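Local atomic coordinates of time interval measuring enzyme TIME (PDB entry 2E47), a protein that probably catalyses the dismutation of superoxide to hydrogen peroxide and oxygen, holding one copper and one zinc ion in each subunit. Residues F49-K54 and G86-V91; S66-E71 and H114-R119. One frame throughout, in Å; residues are numbered along the deposited sequence.

Contact 1: residues F49-K54 and G86-V91. With CU (copper (II) ion), chain E; ZN (zinc ion), chain F.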
# COMPACT_ATOMS: atom_id res chain seq x y z
N PHE A 49 17.82 -2.93 -1.38
CA PHE A 49 16.55 -2.42 -0.91
C PHE A 49 16.08 -1.39 -1.93
O PHE A 49 16.75 -0.41 -2.15
CB PHE A 49 16.83 -1.75 0.40
CG PHE A 49 15.60 -1.31 1.12
CD1 PHE A 49 15.41 0.02 1.42
CD2 PHE A 49 14.72 -2.24 1.57
CE1 PHE A 49 14.29 0.41 2.10
CE2 PHE A 49 13.61 -1.87 2.25
CZ PHE A 49 13.38 -0.53 2.50
N HIS A 50 14.95 -1.62 -2.59
CA HIS A 50 14.54 -0.74 -3.70
C HIS A 50 13.05 -0.44 -3.68
O HIS A 50 12.32 -1.23 -3.15
CB HIS A 50 14.82 -1.40 -5.04
CG HIS A 50 16.12 -2.15 -5.08
ND1 HIS A 50 16.18 -3.47 -5.47
CD2 HIS A 50 17.40 -1.76 -4.80
CE1 HIS A 50 17.45 -3.86 -5.42
NE2 HIS A 50 18.21 -2.84 -5.03
N VAL A 51 12.61 0.64 -4.35
CA VAL A 51 11.20 0.87 -4.63
C VAL A 51 10.93 0.25 -5.98
O VAL A 51 11.58 0.63 -7.04
CB VAL A 51 10.89 2.37 -4.67
CG1 VAL A 51 9.42 2.62 -5.04
CG2 VAL A 51 11.24 3.03 -3.27
N HIS A 52 10.02 -0.71 -6.00
CA HIS A 52 9.68 -1.36 -7.25
C HIS A 52 8.42 -0.66 -7.82
O HIS A 52 7.72 0.10 -7.14
CB HIS A 52 9.53 -2.88 -7.05
CG HIS A 52 10.84 -3.62 -6.91
ND1 HIS A 52 11.08 -4.83 -7.52
CD2 HIS A 52 11.96 -3.35 -6.20
CE1 HIS A 52 12.27 -5.27 -7.19
NE2 HIS A 52 12.85 -4.38 -6.41
N GLU A 53 8.17 -0.84 -9.11
CA GLU A 53 7.23 -0.01 -9.80
C GLU A 53 5.76 -0.22 -9.34
O GLU A 53 5.01 0.73 -9.23
CB GLU A 53 7.35 -0.27 -11.31
CG GLU A 53 6.34 0.53 -12.07
CD GLU A 53 6.27 0.18 -13.57
OE1 GLU A 53 5.70 1.01 -14.33
OE2 GLU A 53 6.78 -0.90 -13.96
N LYS A 54 5.35 -1.46 -9.10
CA LYS A 54 3.94 -1.68 -8.84
C LYS A 54 3.74 -2.05 -7.35
O LYS A 54 4.58 -2.76 -6.74
CB LYS A 54 3.49 -2.88 -9.66
CG LYS A 54 3.50 -2.70 -11.21
CD LYS A 54 3.07 -1.34 -11.56
CE LYS A 54 2.92 -1.15 -13.09
NZ LYS A 54 2.15 0.12 -13.40
N GLY A 86 14.05 4.33 -7.95
CA GLY A 86 13.90 3.38 -6.87
C GLY A 86 15.15 2.76 -6.26
O GLY A 86 15.03 1.89 -5.40
N ASP A 87 16.34 3.14 -6.71
CA ASP A 87 17.58 2.53 -6.27
C ASP A 87 17.95 3.18 -4.96
O ASP A 87 18.66 4.17 -4.98
CB ASP A 87 18.70 2.83 -7.29
CG ASP A 87 18.54 2.03 -8.60
OD1 ASP A 87 17.69 1.15 -8.65
OD2 ASP A 87 19.25 2.28 -9.58
N LEU A 88 17.47 2.67 -3.84
CA LEU A 88 17.84 3.28 -2.54
C LEU A 88 19.12 2.70 -2.05
O LEU A 88 19.64 3.18 -1.05
CB LEU A 88 16.77 3.09 -1.45
CG LEU A 88 15.38 3.68 -1.79
CD1 LEU A 88 14.26 3.07 -0.92
CD2 LEU A 88 15.37 5.21 -1.70
N GLY A 89 19.64 1.65 -2.68
CA GLY A 89 20.91 1.11 -2.22
C GLY A 89 20.79 -0.21 -1.45
O GLY A 89 19.97 -1.04 -1.84
N ASN A 90 21.63 -0.42 -0.45
CA ASN A 90 21.63 -1.62 0.38
C ASN A 90 21.33 -1.18 1.77
O ASN A 90 21.73 -0.06 2.14
CB ASN A 90 23.04 -2.25 0.42
CG ASN A 90 23.42 -2.95 -0.90
OD1 ASN A 90 24.43 -2.63 -1.53
ND2 ASN A 90 22.64 -3.91 -1.28
N VAL A 91 20.69 -2.04 2.57
CA VAL A 91 20.56 -1.79 4.00
C VAL A 91 21.48 -2.74 4.74
O VAL A 91 21.68 -3.86 4.31
CB VAL A 91 19.09 -1.95 4.55
CG1 VAL A 91 18.20 -0.94 3.89
CG2 VAL A 91 18.52 -3.28 4.28
CU CU E . 14.89 -4.66 -6.50
ZN ZN F . 17.55 -0.38 -10.04
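Phe49 and Val51 give their backbone N-H groups to carbonyls of 86-91: Phe49 N bonds Gly89 O at 2.9 Å, and Val51 N bonds Gly86 O at the same length. The bonds link strand 45-52 to the antiparallel strand 87-93 and the residue leading into it, within the Greek-key beta-barrel found in Cu,Zn superoxide dismutases. A CB on Gly86 would run into Val51 O.

Beside these bonds the two segments supply metal ligands. His50 ND1 binds copper at 2.0 Å, while its NE2 is hydrogen-bonded to Asp128. His52 is held the other way round, NE2 on copper at 2.1 Å and ND1 on the carbonyl of Gly65; His67 and His124 complete the copper site. Asp87 divides its carboxylate, OD1 reaching zinc at 2.1 Å and OD2 accepting from Gly76 N, with His67, His75 and His84 as the remaining zinc ligands.

Apolar groups pack alongside. With CG anti to the backbone N (chi1 -172°), the Phe49 ring comes up to Val91, CG to CG1 at 3.8 Å, and Leu88 CD1 touches both Phe49 CD1 and Val51 CG2.

Because each imidazole nitrogen of His50 and His52 has a partner, as has each Asp87 oxygen, the three groups probably have little freedom to turn, and the second bonds, from Asp128, Gly65 and Gly76, probably help fix how each ligand faces its metal.

Contact 2: residues S66-E71 and H114-R119. With ZN (zinc ion), chain F; CU (copper (II) ion), chain E.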
# COMPACT_ATOMS: atom_id res chain seq x y z
N SER A 66 9.58 -4.37 -11.68
CA SER A 66 11.00 -4.07 -11.62
C SER A 66 11.23 -2.74 -10.90
O SER A 66 10.30 -2.15 -10.33
CB SER A 66 11.62 -4.06 -13.04
OG SER A 66 10.93 -3.21 -13.92
N HIS A 67 12.45 -2.25 -10.90
CA HIS A 67 12.75 -1.09 -10.12
C HIS A 67 11.97 0.09 -10.69
O HIS A 67 11.88 0.24 -11.92
CB HIS A 67 14.29 -0.84 -10.07
CG HIS A 67 15.06 -1.89 -9.32
ND1 HIS A 67 16.43 -1.92 -9.29
CD2 HIS A 67 14.61 -2.95 -8.58
CE1 HIS A 67 16.79 -2.98 -8.53
NE2 HIS A 67 15.70 -3.58 -8.03
N PHE A 68 11.42 0.94 -9.83
CA PHE A 68 10.72 2.12 -10.28
C PHE A 68 11.68 3.02 -11.11
O PHE A 68 12.68 3.49 -10.59
CB PHE A 68 10.14 2.86 -9.10
CG PHE A 68 9.35 4.10 -9.46
CD1 PHE A 68 8.47 4.13 -10.54
CD2 PHE A 68 9.50 5.26 -8.70
CE1 PHE A 68 7.75 5.26 -10.84
CE2 PHE A 68 8.78 6.40 -8.95
CZ PHE A 68 7.89 6.41 -10.04
N ASN A 69 11.35 3.28 -12.38
CA ASN A 69 12.31 3.89 -13.33
C ASN A 69 11.58 4.81 -14.36
O ASN A 69 11.59 4.52 -15.56
CB ASN A 69 13.09 2.75 -14.03
CG ASN A 69 14.24 3.23 -15.00
OD1 ASN A 69 14.61 2.48 -15.88
ND2 ASN A 69 14.87 4.36 -14.74
N PRO A 70 10.94 5.93 -13.88
CA PRO A 70 10.20 6.81 -14.77
C PRO A 70 11.14 7.57 -15.71
O PRO A 70 10.70 8.05 -16.76
CB PRO A 70 9.57 7.80 -13.80
CG PRO A 70 10.52 7.87 -12.66
CD PRO A 70 10.94 6.43 -12.49
N GLU A 71 12.42 7.68 -15.37
CA GLU A 71 13.31 8.39 -16.28
C GLU A 71 14.03 7.46 -17.27
O GLU A 71 14.82 7.94 -18.10
CB GLU A 71 14.29 9.28 -15.54
CG GLU A 71 13.73 10.20 -14.42
CD GLU A 71 12.91 11.39 -14.92
OE1 GLU A 71 12.21 12.00 -14.07
OE2 GLU A 71 12.92 11.72 -16.14
N HIS A 114 7.97 11.30 -9.70
CA HIS A 114 8.83 10.41 -8.92
C HIS A 114 8.14 9.92 -7.65
O HIS A 114 8.80 9.44 -6.70
CB HIS A 114 10.08 11.14 -8.52
CG HIS A 114 11.01 11.42 -9.65
ND1 HIS A 114 12.31 11.84 -9.45
CD2 HIS A 114 10.84 11.32 -11.00
CE1 HIS A 114 12.90 12.00 -10.63
NE2 HIS A 114 12.03 11.69 -11.58
N GLY A 115 6.82 10.14 -7.58
CA GLY A 115 6.05 9.86 -6.38
C GLY A 115 6.06 8.36 -6.17
O GLY A 115 5.81 7.61 -7.11
N ILE A 116 6.37 7.91 -4.96
CA ILE A 116 6.40 6.44 -4.63
C ILE A 116 5.18 5.93 -3.85
O ILE A 116 5.10 4.76 -3.54
CB ILE A 116 7.65 6.05 -3.86
CG1 ILE A 116 7.70 6.79 -2.51
CG2 ILE A 116 8.88 6.54 -4.62
CD1 ILE A 116 9.09 6.72 -1.88
N ILE A 117 4.21 6.79 -3.56
CA ILE A 117 3.05 6.28 -2.83
C ILE A 117 2.25 5.32 -3.69
O ILE A 117 1.97 5.60 -4.87
CB ILE A 117 2.15 7.41 -2.20
CG1 ILE A 117 2.89 8.05 -1.03
CG2 ILE A 117 0.78 6.84 -1.75
CD1 ILE A 117 2.36 9.40 -0.70
N GLY A 118 1.92 4.15 -3.11
CA GLY A 118 1.25 3.10 -3.85
C GLY A 118 2.23 2.19 -4.55
O GLY A 118 1.80 1.23 -5.20
N ARG A 119 3.53 2.51 -4.48
CA ARG A 119 4.55 1.62 -5.04
C ARG A 119 5.01 0.64 -3.95
O ARG A 119 4.38 0.58 -2.92
CB ARG A 119 5.69 2.43 -5.74
CG ARG A 119 5.04 3.31 -6.83
CD ARG A 119 5.97 4.02 -7.71
NE ARG A 119 5.27 4.97 -8.62
CZ ARG A 119 4.65 4.63 -9.77
NH1 ARG A 119 4.08 5.58 -10.49
NH2 ARG A 119 4.61 3.39 -10.22
ZN ZN F . 17.55 -0.38 -10.04
CU CU E . 14.89 -4.66 -6.50
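The guanidinium of Arg119 lies flat on the ring of Phe68, the two planes only 13° apart and their centres separated by 4.0 Å. Arg119 CD stands almost directly above the middle of that ring, 3.6 Å from its centroid, while NE sits toward the rim, 3.3 Å from Phe68 CZ. The arginine chain is extended from CG to NE and crosses the phenylalanine at about a right angle; the turn at its last torsion (chi4 -81°) swings the flat end nearly parallel to the ring. Pro70 CD covers the opposite face, so the ring is clasped between proline and arginine, while His114 O approaches its edge, 3.8 Å from Phe68 CE2.

Polar bonds hold the guanidinium in this pose. NE donates to Gly115 O at 3.1 Å, the oxygen lying in the guanidinium plane, and NH2 donates to the carbonyl of Glu53. An alanine in place of Arg119 would probably uncover one face of the Phe68 ring and leave the carbonyls of Gly115 and Glu53 without these donors.

Both segments are loops of the Cu,Zn superoxide dismutase fold. The one carrying Phe68 also carries His67, the histidine that bridges the metals, with ND1 on zinc and NE2 on copper. The other closes in a type II turn from Ile116 to Arg119, where Gly118 makes backbone bonds to the second subunit.

Farther out, Glu71 OE1 meets His114 at the ring edge, the carboxylate turned 70° from the imidazole plane. His114 NE2 donates to the anti lone pair of OE1; at 2.5 Å from NE2 to OE1 the bond is unusually short, its exact length is doubtful, and crystal packing may affect the Glu71 conformation. His114 ND1 is hydrogen-bonded to Gln107 O. Pro70 CG rests 3.8 Å from His114 CD2.

Overall arrangement
Contact 1 is buried near the centre of the chain and joins two neighbouring strands; contact 2 joins two loops, its centre about 10 Å from the centre of the chain, partly buried and reaching toward the second subunit. Their chemistry follows: strand hydrogen bonds, apolar packing and metal ligands in the first, a flat cation-on-ring stack and a histidine-carboxylate bond in the second. The two meet directly. Backbone pairs Val51 O with Phe68 N and Glu53 N with Ser66 O, each 2.8 Å apart and probably hydrogen bonds, tie 66-71 to 49-54. The metals bind them further, since His67 shares copper with His50 and His52, and zinc with Asp87.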